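PDB 6IYR: type I modular polyketide synthase from Streptomyces albus subsp. albus, which probably loads an extender acyl unit, malonyl or a substituted malonyl group, from coenzyme A onto the acyl carrier protein during salinomycin assembly. Local coordinates for residues V116-T128 with T436-V448. Sequence-based numbering, arbitrary orientation.
Sequences VIEGGTVKGADRT and TSLAEAWTHGVPV
I117, on strand 116-120, points its side chain at the last two turns of helix 431-443 and divides it over three helical residues. CB lies 4.0 Å from A439 CB; CG1, beside the backbone N (chi1 -52°), and CD1 continue along the same methyl, CD1 coming within 3.7 Å of A439 CB. The other branch, CG2, leaves anti to the backbone N and settles against E440 backbone, 3.7 Å from E440 N, with T443 CG2 also at 4.0 Å.

Further along, the contact turns polar. T443 OG1 lies over the centre of the H444 ring, and G119 CA comes within 4.3 Å of H444 CE1. That hydroxyl is turned back to donate to E440 O within the helix. H444 ND1 gives G120 O a nearly straight but weak bond at the ring edge. H444 O receives V122 N at 2.7 Å, the donor standing above the carbonyl plane; T121 CA adds a CA-H...O contact to the same oxygen, and A125 CB lies beside it. G445 closes the helix in a Schellman motif, and past it P447 CD packs on D126 CA (3.8 Å).

Strand 116-120 edges the three-stranded antiparallel sheet, pairing with strand 88-94, so the contact ties this small sheet to the C-terminal helix of the acyltransferase domain. Apolar packing holds the strand against the helix, whereas the chain leaving it is probably held mainly through H444 O.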
ATOM      1  N   VAL A 116     -14.312 -15.565   5.354  1.00 37.58           N
ATOM      2  CA  VAL A 116     -15.480 -15.197   4.579  1.00 33.38           C
ATOM      3  C   VAL A 116     -15.360 -13.766   4.083  1.00 37.26           C
ATOM      4  O   VAL A 116     -15.344 -12.849   4.872  1.00 36.29           O
ATOM      5  CB  VAL A 116     -16.754 -15.281   5.414  1.00 40.55           C
ATOM      6  CG1 VAL A 116     -17.945 -14.834   4.576  1.00 38.63           C
ATOM      7  CG2 VAL A 116     -16.963 -16.711   5.903  1.00 45.07           C
ATOM      8  N   ILE A 117     -15.411 -13.590   2.768  1.00 35.99           N
ATOM      9  CA  ILE A 117     -15.395 -12.254   2.158  1.00 35.79           C
ATOM     10  C   ILE A 117     -16.584 -12.096   1.219  1.00 29.72           C
ATOM     11  O   ILE A 117     -16.815 -12.941   0.368  1.00 33.90           O
ATOM     12  CB  ILE A 117     -14.090 -12.032   1.358  1.00 37.63           C
ATOM     13  CG1 ILE A 117     -12.875 -12.344   2.247  1.00 33.42           C
ATOM     14  CG2 ILE A 117     -14.003 -10.599   0.867  1.00 36.67           C
ATOM     15  CD1 ILE A 117     -12.445 -13.793   2.168  1.00 36.06           C
ATOM     16  N   GLU A 118     -17.266 -10.961   1.296  1.00 27.21           N
ATOM     17  CA  GLU A 118     -18.434 -10.696   0.449  1.00 32.64           C
ATOM     18  C   GLU A 118     -18.445  -9.217   0.065  1.00 37.63           C
ATOM     19  O   GLU A 118     -18.067  -8.350   0.855  1.00 34.53           O
ATOM     20  CB  GLU A 118     -19.724 -11.069   1.195  1.00 35.17           C
ATOM     21  CG  GLU A 118     -20.970 -10.295   0.791  1.00 53.85           C
ATOM     22  CD  GLU A 118     -21.159  -9.009   1.581  1.00 53.75           C
ATOM     23  OE1 GLU A 118     -22.020  -8.198   1.194  1.00 78.47           O
ATOM     24  OE2 GLU A 118     -20.474  -8.807   2.603  1.00 63.71           O
ATOM     25  N   GLY A 119     -18.873  -8.933  -1.151  1.00 42.32           N
ATOM     26  CA  GLY A 119     -19.034  -7.553  -1.588  1.00 46.78           C
ATOM     27  C   GLY A 119     -19.615  -7.532  -2.981  1.00 44.72           C
ATOM     28  O   GLY A 119     -19.726  -8.581  -3.621  1.00 39.21           O
ATOM     29  N   GLY A 120     -19.892  -6.327  -3.476  1.00 36.25           N
ATOM     30  CA  GLY A 120     -20.393  -6.125  -4.829  1.00 36.95           C
ATOM     31  C   GLY A 120     -19.449  -5.320  -5.702  1.00 37.13           C
ATOM     32  O   GLY A 120     -18.721  -4.471  -5.204  1.00 36.37           O
ATOM     33  N   THR A 121     -19.476  -5.564  -7.011  1.00 33.53           N
ATOM     34  CA  THR A 121     -18.482  -4.967  -7.902  1.00 32.99           C
ATOM     35  C   THR A 121     -18.703  -3.454  -8.012  1.00 35.27           C
ATOM     36  O   THR A 121     -19.799  -2.943  -7.738  1.00 32.36           O
ATOM     37  CB  THR A 121     -18.546  -5.555  -9.303  1.00 37.97           C
ATOM     38  OG1 THR A 121     -19.860  -5.364  -9.806  1.00 39.15           O
ATOM     39  CG2 THR A 121     -18.198  -7.027  -9.290  1.00 39.09           C
ATOM     40  N   VAL A 122     -17.634  -2.740  -8.344  1.00 35.64           N
ATOM     41  CA  VAL A 122     -17.656  -1.269  -8.374  1.00 39.08           C
ATOM     42  C   VAL A 122     -17.179  -0.795  -9.744  1.00 32.29           C
ATOM     43  O   VAL A 122     -16.205  -1.323 -10.279  1.00 37.27           O
ATOM     44  CB  VAL A 122     -16.722  -0.715  -7.287  1.00 44.39           C
ATOM     45  CG1 VAL A 122     -16.429   0.745  -7.527  1.00 53.42           C
ATOM     46  CG2 VAL A 122     -17.347  -0.949  -5.916  1.00 45.82           C
ATOM     47  N   LYS A 123     -17.927   0.124 -10.353  1.00 37.95           N
ATOM     48  CA  LYS A 123     -17.551   0.706 -11.639  1.00 42.27           C
ATOM     49  C   LYS A 123     -16.126   1.274 -11.578  1.00 40.45           C
ATOM     50  O   LYS A 123     -15.767   1.992 -10.642  1.00 38.03           O
ATOM     51  CB  LYS A 123     -18.558   1.801 -12.015  1.00 54.61           C
ATOM     52  CG  LYS A 123     -18.013   2.936 -12.872  1.00 71.67           C
ATOM     53  CD  LYS A 123     -18.741   3.061 -14.203  1.00 72.64           C
ATOM     54  CE  LYS A 123     -17.969   2.338 -15.303  1.00 84.45           C
ATOM     55  NZ  LYS A 123     -18.798   2.097 -16.518  1.00 84.21           N
ATOM     56  N   GLY A 124     -15.301   0.855 -12.525  1.00 36.02           N
ATOM     57  CA  GLY A 124     -13.946   1.345 -12.636  1.00 42.35           C
ATOM     58  C   GLY A 124     -12.965   0.639 -11.722  1.00 43.02           C
ATOM     59  O   GLY A 124     -11.794   0.983 -11.698  1.00 34.67           O
ATOM     60  N   ALA A 125     -13.403  -0.433 -11.071  1.00 36.90           N
ATOM     61  CA  ALA A 125     -12.542  -1.188 -10.170  1.00 36.65           C
ATOM     62  C   ALA A 125     -11.435  -1.899 -10.899  1.00 31.76           C
ATOM     63  O   ALA A 125     -10.342  -2.139 -10.352  1.00 28.98           O
ATOM     64  CB  ALA A 125     -13.371  -2.189  -9.368  1.00 43.87           C
ATOM     65  N   ASP A 126     -11.663  -2.187 -12.168  1.00 33.83           N
ATOM     66  CA  ASP A 126     -10.627  -2.831 -12.971  1.00 34.29           C
ATOM     67  C   ASP A 126      -9.578  -1.840 -13.447  1.00 33.88           C
ATOM     68  O   ASP A 126      -8.580  -2.210 -14.043  1.00 33.41           O
ATOM     69  CB  ASP A 126     -11.242  -3.546 -14.197  1.00 43.94           C
ATOM     70  CG  ASP A 126     -12.156  -2.643 -15.003  1.00 44.18           C
ATOM     71  OD1 ASP A 126     -12.288  -1.447 -14.675  1.00 53.93           O
ATOM     72  OD2 ASP A 126     -12.798  -3.161 -15.926  1.00 62.88           O
ATOM     73  N   ARG A 127      -9.851  -0.566 -13.298  1.00 28.82           N
ATOM     74  CA  ARG A 127      -8.782   0.384 -13.495  1.00 37.78           C
ATOM     75  C   ARG A 127      -8.115   0.688 -12.178  1.00 31.94           C
ATOM     76  O   ARG A 127      -8.221   1.780 -11.627  1.00 31.00           O
ATOM     77  CB  ARG A 127      -9.322   1.612 -14.169  1.00 39.37           C
ATOM     78  CG  ARG A 127      -9.869   1.234 -15.527  1.00 43.95           C
ATOM     79  CD  ARG A 127      -9.832   2.415 -16.454  1.00 53.63           C
ATOM     80  NE  ARG A 127     -10.904   3.307 -16.074  1.00 53.46           N
ATOM     81  CZ  ARG A 127     -10.776   4.605 -15.883  1.00 41.41           C
ATOM     82  NH1 ARG A 127     -11.849   5.309 -15.566  1.00 50.64           N
ATOM     83  NH2 ARG A 127      -9.615   5.205 -16.082  1.00 50.89           N
ATOM     84  N   THR A 128      -7.380  -0.289 -11.692  1.00 28.84           N
ATOM     85  CA  THR A 128      -7.044  -0.256 -10.292  1.00 34.21           C
ATOM     86  C   THR A 128      -5.783   0.576 -10.010  1.00 29.89           C
ATOM     87  O   THR A 128      -4.777   0.494 -10.719  1.00 30.72           O
ATOM     88  CB  THR A 128      -7.139  -1.654  -9.636  1.00 38.96           C
ATOM     89  OG1 THR A 128      -6.110  -1.868  -8.659  1.00 51.00           O
ATOM     90  CG2 THR A 128      -7.175  -2.727 -10.647  1.00 34.42           C
ATOM     91  N   THR A 436      -6.700 -13.097   1.483  1.00 28.11           N
ATOM     92  CA  THR A 436      -7.908 -12.407   1.847  1.00 29.96           C
ATOM     93  C   THR A 436      -7.997 -10.986   1.281  1.00 36.91           C
ATOM     94  O   THR A 436      -9.071 -10.544   0.835  1.00 31.96           O
ATOM     95  CB  THR A 436      -8.349 -12.563   3.322  1.00 38.17           C
ATOM     96  OG1 THR A 436      -8.770 -11.320   3.859  1.00 40.80           O
ATOM     97  CG2 THR A 436      -7.362 -13.232   4.180  1.00 37.66           C
ATOM     98  N   SER A 437      -6.844 -10.370   1.065  1.00 30.83           N
ATOM     99  CA  SER A 437      -6.813  -9.099   0.330  1.00 30.96           C
ATOM    100  C   SER A 437      -7.209  -9.247  -1.129  1.00 25.52           C
ATOM    101  O   SER A 437      -7.991  -8.456  -1.610  1.00 28.57           O
ATOM    102  CB  SER A 437      -5.446  -8.437   0.463  1.00 28.53           C
ATOM    103  OG  SER A 437      -5.280  -8.002   1.814  1.00 27.41           O
ATOM    104  N   LEU A 438      -6.653 -10.233  -1.827  1.00 30.26           N
ATOM    105  CA  LEU A 438      -7.106 -10.549  -3.165  1.00 31.87           C
ATOM    106  C   LEU A 438      -8.628 -10.800  -3.226  1.00 37.27           C
ATOM    107  O   LEU A 438      -9.291 -10.361  -4.158  1.00 33.78           O
ATOM    108  CB  LEU A 438      -6.386 -11.770  -3.701  1.00 29.31           C
ATOM    109  CG  LEU A 438      -4.880 -11.671  -3.816  1.00 35.12           C
ATOM    110  CD1 LEU A 438      -4.333 -13.064  -4.080  1.00 34.57           C
ATOM    111  CD2 LEU A 438      -4.487 -10.744  -4.960  1.00 39.78           C
ATOM    112  N   ALA A 439      -9.181 -11.496  -2.236  1.00 33.11           N
ATOM    113  CA  ALA A 439     -10.623 -11.772  -2.220  1.00 33.80           C
ATOM    114  C   ALA A 439     -11.448 -10.519  -2.126  1.00 30.11           C
ATOM    115  O   ALA A 439     -12.457 -10.385  -2.816  1.00 29.75           O
ATOM    116  CB  ALA A 439     -10.969 -12.679  -1.047  1.00 34.10           C
ATOM    117  N   GLU A 440     -11.118  -9.657  -1.174  1.00 28.67           N
ATOM    118  CA  GLU A 440     -11.816  -8.376  -1.054  1.00 34.77           C
ATOM    119  C   GLU A 440     -11.790  -7.652  -2.370  1.00 29.41           C
ATOM    120  O   GLU A 440     -12.785  -7.061  -2.799  1.00 33.96           O
ATOM    121  CB  GLU A 440     -11.156  -7.456  -0.047  1.00 37.93           C
ATOM    122  CG  GLU A 440     -11.254  -7.919   1.376  1.00 52.60           C
ATOM    123  CD  GLU A 440     -10.275  -7.192   2.258  1.00 64.07           C
ATOM    124  OE1 GLU A 440     -10.129  -5.955   2.072  1.00 61.21           O
ATOM    125  OE2 GLU A 440      -9.626  -7.873   3.081  1.00 51.23           O
ATOM    126  N   ALA A 441     -10.616  -7.597  -2.951  1.00 29.23           N
ATOM    127  CA  ALA A 441     -10.484  -6.889  -4.224  1.00 34.35           C
ATOM    128  C   ALA A 441     -11.429  -7.492  -5.247  1.00 29.84           C
ATOM    129  O   ALA A 441     -12.189  -6.790  -5.909  1.00 34.34           O
ATOM    130  CB  ALA A 441      -9.073  -6.986  -4.733  1.00 27.75           C
ATOM    131  N   TRP A 442     -11.298  -8.793  -5.446  1.00 32.51           N
ATOM    132  CA  TRP A 442     -12.108  -9.504  -6.440  1.00 31.92           C
ATOM    133  C   TRP A 442     -13.603  -9.291  -6.207  1.00 31.02           C
ATOM    134  O   TRP A 442     -14.344  -9.004  -7.145  1.00 31.26           O
ATOM    135  CB  TRP A 442     -11.745 -10.991  -6.455  1.00 34.33           C
ATOM    136  CG  TRP A 442     -12.519 -11.751  -7.440  1.00 39.04           C
ATOM    137  CD1 TRP A 442     -12.234 -11.894  -8.755  1.00 37.79           C
ATOM    138  CD2 TRP A 442     -13.776 -12.421  -7.220  1.00 37.84           C
ATOM    139  NE1 TRP A 442     -13.239 -12.592  -9.381  1.00 35.83           N
ATOM    140  CE2 TRP A 442     -14.168 -12.975  -8.450  1.00 38.55           C
ATOM    141  CE3 TRP A 442     -14.543 -12.692  -6.082  1.00 40.69           C
ATOM    142  CZ2 TRP A 442     -15.311 -13.768  -8.588  1.00 40.18           C
ATOM    143  CZ3 TRP A 442     -15.691 -13.473  -6.219  1.00 47.13           C
ATOM    144  CH2 TRP A 442     -16.065 -13.990  -7.466  1.00 41.63           C
ATOM    145  N   THR A 443     -14.038  -9.265  -4.956  1.00 31.07           N
ATOM    146  CA  THR A 443     -15.449  -9.058  -4.716  1.00 32.19           C
ATOM    147  C   THR A 443     -15.881  -7.686  -5.166  1.00 43.24           C
ATOM    148  O   THR A 443     -17.064  -7.458  -5.390  1.00 37.30           O
ATOM    149  CB  THR A 443     -15.886  -9.303  -3.249  1.00 32.55           C
ATOM    150  OG1 THR A 443     -15.274  -8.369  -2.354  1.00 34.75           O
ATOM    151  CG2 THR A 443     -15.608 -10.772  -2.836  1.00 30.71           C
ATOM    152  N   HIS A 444     -14.930  -6.762  -5.303  1.00 33.98           N
ATOM    153  CA  HIS A 444     -15.292  -5.404  -5.686  1.00 33.93           C
ATOM    154  C   HIS A 444     -15.099  -5.190  -7.172  1.00 30.22           C
ATOM    155  O   HIS A 444     -15.365  -4.103  -7.687  1.00 30.25           O
ATOM    156  CB  HIS A 444     -14.459  -4.381  -4.907  1.00 33.19           C
ATOM    157  CG  HIS A 444     -14.822  -4.293  -3.469  1.00 33.72           C
ATOM    158  ND1 HIS A 444     -16.130  -4.360  -3.034  1.00 41.34           N
ATOM    159  CD2 HIS A 444     -14.055  -4.317  -2.355  1.00 33.31           C
ATOM    160  CE1 HIS A 444     -16.155  -4.331  -1.713  1.00 30.51           C
ATOM    161  NE2 HIS A 444     -14.912  -4.236  -1.282  1.00 38.17           N
ATOM    162  N   GLY A 445     -14.580  -6.209  -7.843  1.00 32.70           N
ATOM    163  CA  GLY A 445     -14.477  -6.204  -9.289  1.00 32.21           C
ATOM    164  C   GLY A 445     -13.057  -5.981  -9.749  1.00 38.84           C
ATOM    165  O   GLY A 445     -12.780  -5.890 -10.936  1.00 37.89           O
ATOM    166  N   VAL A 446     -12.113  -5.985  -8.830  1.00 36.71           N
ATOM    167  CA  VAL A 446     -10.730  -5.999  -9.271  1.00 33.53           C
ATOM    168  C   VAL A 446     -10.460  -7.343  -9.908  1.00 35.90           C
ATOM    169  O   VAL A 446     -10.806  -8.371  -9.323  1.00 37.44           O
ATOM    170  CB  VAL A 446      -9.806  -5.796  -8.081  1.00 32.04           C
ATOM    171  CG1 VAL A 446      -8.370  -5.830  -8.524  1.00 32.79           C
ATOM    172  CG2 VAL A 446     -10.152  -4.497  -7.392  1.00 32.38           C
ATOM    173  N   PRO A 447      -9.800  -7.363 -11.081  1.00 44.56           N
ATOM    174  CA  PRO A 447      -9.735  -8.599 -11.878  1.00 47.86           C
ATOM    175  C   PRO A 447      -8.640  -9.562 -11.443  1.00 43.82           C
ATOM    176  O   PRO A 447      -7.766  -9.904 -12.214  1.00 42.04           O
ATOM    177  CB  PRO A 447      -9.492  -8.098 -13.307  1.00 47.88           C
ATOM    178  CG  PRO A 447      -8.812  -6.774 -13.134  1.00 43.87           C
ATOM    179  CD  PRO A 447      -9.227  -6.210 -11.797  1.00 49.57           C
ATOM    180  N   VAL A 448      -8.798 -10.126 -10.258  1.00 42.69           N
ATOM    181  CA  VAL A 448      -7.923 -11.175  -9.807  1.00 38.89           C
ATOM    182  C   VAL A 448      -8.079 -12.376 -10.748  1.00 37.57           C
ATOM    183  O   VAL A 448      -9.181 -12.704 -11.176  1.00 40.64           O
ATOM    184  CB  VAL A 448      -8.293 -11.570  -8.359  1.00 41.40           C
ATOM    185  CG1 VAL A 448      -7.443 -12.742  -7.864  1.00 39.86           C
ATOM    186  CG2 VAL A 448      -8.161 -10.358  -7.450  1.00 42.99           C
TER